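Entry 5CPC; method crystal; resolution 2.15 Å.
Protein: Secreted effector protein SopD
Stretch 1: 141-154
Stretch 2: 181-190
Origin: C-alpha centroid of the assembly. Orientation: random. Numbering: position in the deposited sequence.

Stretch 1 (141-154) REERQLFLQICEVI
Stretch 2 181-190: QIKTAVYEMM

No hydrogen bond crosses between these two helices among the atoms modelled; what joins them, as modelled, is packing, and at both ends a side chain from the second helix rests against the backbone of the first as well as against its side chains. Residues 141-154 and 181-190 are each helical throughout, and their N-to-C directions differ by 168°, so the pair is nearly antiparallel. The axes approach to 10.4 Å. The register is set by three pairs of CA atoms: Glu142 CA to Met189 CA at 7.7 Å, Leu146 CA to Ala185 CA at 7.1 Å, and Ile150 CA to Ile182 CA at 6.5 Å, so the backbones draw together toward the Ile150 end.

Within each helix, i to i+4 hydrogen bonds engage most of the polar backbone, such as Ile150 N to Leu146 O at 3.1 Å and Met189 N to Ala185 O at 3.2 Å. This leaves the facing surfaces free to be mostly apolar. The contact buries 452 Å², both sides summed, most of it on Ile182, Met189 and Leu146, each with more than 80 Å² covered; Leu146 and Ile182 are buried in the structure as a whole.

Leu146 occupies the middle, its CA-CB bond directed toward the second helix. With chi1 t (175°) and chi2 p (69°), it spreads its two methyl groups along the partner: CD1 lies 3.8 Å from Ala185 CB and 4.0 Å from Val186 CG2, while CD2 lies 3.5 Å from Met189 CE. A branched residue suits this place because it can touch Ala185 and Val186 on one turn and Met189 on the next. Ala185 suits the site opposite, since its single methyl group meets the leucine while taking little room between the backbones. Val186 meets the same leucine from a CA-CB bond directed sideways, with chi1 t.

Ile182 anchors the end where the backbones are closest. Its chi1 and chi2 are both m (-79° and -42°), and its CA-CB bond points toward the first helix. Its CD1 sits 3.6 Å from Gln149 O, 3.9 Å from Ile150 CA and 3.9 Å from Ile150 CG1; its CG1 lies 3.6 Å from Val153 CG2. The CG1-CD1 branch does both jobs: its methylene meets Val153, whose chi1 is t, and its terminal methyl reaches the backbone of the first helix. The CA-CB bond of Ile150 runs sideways, and with chi1 m and chi2 t its CG1 meets Ile182 CD1.

Gln149 brings a polar group into the contact, though the residue is still partly exposed. Its chi1 m and chi2 t, with chi3 at 74°, place OE1 3.8 Å from Ala185 CB, a van der Waals contact, and the aliphatic part of the side chain also contributes, with CB 4.0 Å from Ile182 CD1.

At the other end the CA-CB bond of Met189 points toward the first helix; chi1 and chi2 are t, and chi3 p (80°) turns the end. Its SD comes within 3.8 Å of Glu142 O and 4.1 Å of Glu143 CA, as its CE meets Leu146. A long, flexible thioether suits this wider gap, reaching across 7.7 Å between Glu142 CA and Met189 CA. Glu142 is modelled only to CB, which lies 4.1 Å from Met189 SD.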

# COMPACT_ATOMS: atom_id res chain seq x y z
N ARG A 141 7.59 11.62 -5.54
CA ARG A 141 7.13 12.24 -4.30
C ARG A 141 5.69 11.86 -3.93
O ARG A 141 5.44 11.47 -2.79
CB ARG A 141 7.40 13.75 -4.28
CG ARG A 141 8.04 14.24 -2.94
CD ARG A 141 9.45 14.88 -3.09
NE ARG A 141 10.05 15.38 -1.82
CZ ARG A 141 9.44 15.40 -0.62
NH1 ARG A 141 8.19 14.97 -0.46
NH2 ARG A 141 10.09 15.85 0.44
N GLU A 142 4.75 11.91 -4.87
CA GLU A 142 3.37 11.35 -4.67
C GLU A 142 3.32 9.93 -4.09
O GLU A 142 2.49 9.62 -3.21
CB GLU A 142 2.51 11.38 -6.04
N GLU A 143 4.18 9.07 -4.64
CA GLU A 143 4.09 7.61 -4.47
C GLU A 143 4.62 7.21 -3.11
O GLU A 143 4.05 6.35 -2.39
CB GLU A 143 4.90 6.89 -5.53
CG GLU A 143 4.21 6.84 -6.88
CD GLU A 143 5.16 6.37 -7.99
OE1 GLU A 143 6.38 6.71 -7.94
OE2 GLU A 143 4.69 5.65 -8.91
N ARG A 144 5.72 7.85 -2.77
CA ARG A 144 6.27 7.85 -1.45
C ARG A 144 5.29 8.27 -0.35
O ARG A 144 5.13 7.51 0.56
CB ARG A 144 7.41 8.77 -1.42
CG ARG A 144 8.01 8.83 -0.07
CD ARG A 144 9.27 9.41 -0.34
NE ARG A 144 9.44 10.66 0.34
CZ ARG A 144 10.39 11.49 -0.04
NH1 ARG A 144 10.59 12.61 0.62
NH2 ARG A 144 11.14 11.15 -1.07
N GLN A 145 4.68 9.46 -0.42
CA GLN A 145 3.58 9.80 0.49
C GLN A 145 2.47 8.77 0.57
O GLN A 145 2.00 8.50 1.67
CB GLN A 145 2.99 11.20 0.24
CG GLN A 145 1.83 11.60 1.23
CD GLN A 145 0.93 12.67 0.61
OE1 GLN A 145 -0.18 12.36 0.13
NE2 GLN A 145 1.41 13.93 0.58
N LEU A 146 2.03 8.19 -0.54
CA LEU A 146 1.08 7.10 -0.42
C LEU A 146 1.63 5.85 0.32
O LEU A 146 0.90 5.19 1.08
CB LEU A 146 0.49 6.71 -1.80
CG LEU A 146 -0.42 5.49 -1.80
CD1 LEU A 146 -1.69 5.86 -1.06
CD2 LEU A 146 -0.80 5.03 -3.24
N PHE A 147 2.87 5.48 0.00
CA PHE A 147 3.57 4.29 0.57
C PHE A 147 3.60 4.47 2.07
O PHE A 147 3.40 3.52 2.82
CB PHE A 147 5.02 4.28 0.04
CG PHE A 147 5.91 3.20 0.62
CD1 PHE A 147 5.92 1.94 0.08
CD2 PHE A 147 6.75 3.46 1.71
CE1 PHE A 147 6.72 0.95 0.62
CE2 PHE A 147 7.55 2.48 2.24
CZ PHE A 147 7.55 1.23 1.70
N LEU A 148 3.85 5.70 2.48
CA LEU A 148 4.05 5.99 3.89
C LEU A 148 2.69 5.92 4.61
O LEU A 148 2.62 5.57 5.78
CB LEU A 148 4.63 7.40 3.99
CG LEU A 148 5.98 7.64 4.67
CD1 LEU A 148 7.00 6.41 4.90
CD2 LEU A 148 6.68 8.87 4.04
N GLN A 149 1.63 6.29 3.90
CA GLN A 149 0.26 6.31 4.45
C GLN A 149 -0.17 4.88 4.72
O GLN A 149 -0.82 4.62 5.74
CB GLN A 149 -0.77 6.97 3.53
CG GLN A 149 -0.69 8.50 3.39
CD GLN A 149 -1.78 8.99 2.45
OE1 GLN A 149 -2.97 9.03 2.81
NE2 GLN A 149 -1.40 9.29 1.22
N ILE A 150 0.26 3.98 3.84
CA ILE A 150 -0.09 2.58 3.98
C ILE A 150 0.72 2.03 5.15
O ILE A 150 0.22 1.20 5.89
CB ILE A 150 0.22 1.79 2.68
CG1 ILE A 150 -0.74 2.26 1.55
CG2 ILE A 150 0.17 0.24 2.87
CD1 ILE A 150 -0.13 2.08 0.13
N CYS A 151 1.97 2.47 5.26
CA CYS A 151 2.82 2.14 6.39
C CYS A 151 2.12 2.53 7.69
O CYS A 151 2.10 1.71 8.57
CB CYS A 151 4.24 2.77 6.29
SG CYS A 151 5.29 1.87 5.09
N GLU A 152 1.55 3.73 7.81
CA GLU A 152 0.88 4.16 9.03
C GLU A 152 -0.23 3.18 9.39
O GLU A 152 -0.36 2.77 10.57
CB GLU A 152 0.23 5.52 8.92
CG GLU A 152 1.06 6.51 8.13
CD GLU A 152 0.70 7.97 8.34
OE1 GLU A 152 1.60 8.82 8.05
OE2 GLU A 152 -0.44 8.24 8.81
N VAL A 153 -1.04 2.81 8.39
CA VAL A 153 -2.24 2.07 8.64
C VAL A 153 -1.84 0.69 9.11
O VAL A 153 -2.36 0.19 10.13
CB VAL A 153 -3.21 2.09 7.42
CG1 VAL A 153 -4.29 0.99 7.52
CG2 VAL A 153 -3.87 3.42 7.37
N ILE A 154 -0.87 0.10 8.42
CA ILE A 154 -0.39 -1.24 8.73
C ILE A 154 0.20 -1.26 10.15
O ILE A 154 0.02 -2.24 10.93
CB ILE A 154 0.73 -1.67 7.80
CG1 ILE A 154 0.21 -1.96 6.39
CG2 ILE A 154 1.31 -2.97 8.30
CD1 ILE A 154 1.31 -2.37 5.36
N GLN A 181 -9.77 5.30 4.31
CA GLN A 181 -8.86 6.36 3.82
C GLN A 181 -7.71 5.85 2.91
O GLN A 181 -7.26 6.61 2.06
CB GLN A 181 -8.27 7.24 4.96
CG GLN A 181 -8.19 6.58 6.34
CD GLN A 181 -9.52 6.64 7.08
OE1 GLN A 181 -9.94 5.69 7.78
NE2 GLN A 181 -10.23 7.74 6.88
N ILE A 182 -7.24 4.61 3.13
CA ILE A 182 -6.25 3.95 2.23
C ILE A 182 -6.94 3.76 0.85
O ILE A 182 -6.59 4.45 -0.06
CB ILE A 182 -5.67 2.65 2.84
CG1 ILE A 182 -4.58 2.99 3.86
CG2 ILE A 182 -5.08 1.70 1.79
CD1 ILE A 182 -3.61 4.12 3.45
N LYS A 183 -8.03 2.99 0.78
CA LYS A 183 -8.90 2.99 -0.43
C LYS A 183 -9.01 4.33 -1.12
O LYS A 183 -8.58 4.51 -2.26
CB LYS A 183 -10.29 2.47 -0.13
CG LYS A 183 -10.35 0.96 -0.13
CD LYS A 183 -11.64 0.49 0.44
CE LYS A 183 -12.76 0.73 -0.53
NZ LYS A 183 -13.90 -0.17 -0.15
N THR A 184 -9.57 5.30 -0.40
CA THR A 184 -9.68 6.66 -0.88
C THR A 184 -8.36 7.24 -1.40
O THR A 184 -8.34 7.83 -2.48
CB THR A 184 -10.28 7.55 0.22
OG1 THR A 184 -11.49 6.91 0.63
CG2 THR A 184 -10.60 8.98 -0.29
N ALA A 185 -7.26 7.04 -0.65
CA ALA A 185 -5.96 7.56 -1.09
C ALA A 185 -5.42 6.83 -2.33
O ALA A 185 -4.94 7.46 -3.23
CB ALA A 185 -4.97 7.48 -0.03
N VAL A 186 -5.46 5.51 -2.34
CA VAL A 186 -5.05 4.79 -3.52
C VAL A 186 -5.83 5.24 -4.80
O VAL A 186 -5.20 5.58 -5.78
CB VAL A 186 -5.10 3.30 -3.28
CG1 VAL A 186 -4.75 2.53 -4.53
CG2 VAL A 186 -4.16 2.94 -2.07
N TYR A 187 -7.17 5.26 -4.78
CA TYR A 187 -8.00 5.75 -5.94
C TYR A 187 -7.72 7.21 -6.33
O TYR A 187 -7.60 7.57 -7.51
CB TYR A 187 -9.50 5.42 -5.75
CG TYR A 187 -9.83 3.97 -6.14
CD1 TYR A 187 -9.49 2.91 -5.30
CD2 TYR A 187 -10.37 3.67 -7.40
CE1 TYR A 187 -9.71 1.59 -5.67
CE2 TYR A 187 -10.65 2.32 -7.77
CZ TYR A 187 -10.29 1.30 -6.91
OH TYR A 187 -10.52 -0.01 -7.26
N GLU A 188 -7.50 8.06 -5.33
CA GLU A 188 -7.30 9.49 -5.61
C GLU A 188 -6.00 9.73 -6.40
O GLU A 188 -5.89 10.61 -7.29
CB GLU A 188 -7.20 10.24 -4.24
CG GLU A 188 -7.96 11.58 -4.20
CD GLU A 188 -8.21 12.07 -2.74
OE1 GLU A 188 -7.36 12.84 -2.24
OE2 GLU A 188 -9.23 11.67 -2.11
N MET A 189 -4.96 9.00 -6.01
CA MET A 189 -3.73 9.11 -6.76
C MET A 189 -3.83 8.40 -8.16
O MET A 189 -3.38 8.95 -9.11
CB MET A 189 -2.61 8.44 -5.98
CG MET A 189 -1.24 8.68 -6.64
SD MET A 189 0.21 8.02 -5.78
CE MET A 189 -0.01 6.34 -6.40
N MET A 190 -4.34 7.14 -8.23
CA MET A 190 -4.22 6.38 -9.53
C MET A 190 -5.36 6.51 -10.48
O MET A 190 -5.13 6.44 -11.67
CB MET A 190 -4.16 4.94 -9.22
CG MET A 190 -3.17 4.82 -8.21
SD MET A 190 -1.65 4.27 -8.82
CE MET A 190 -2.22 2.72 -8.10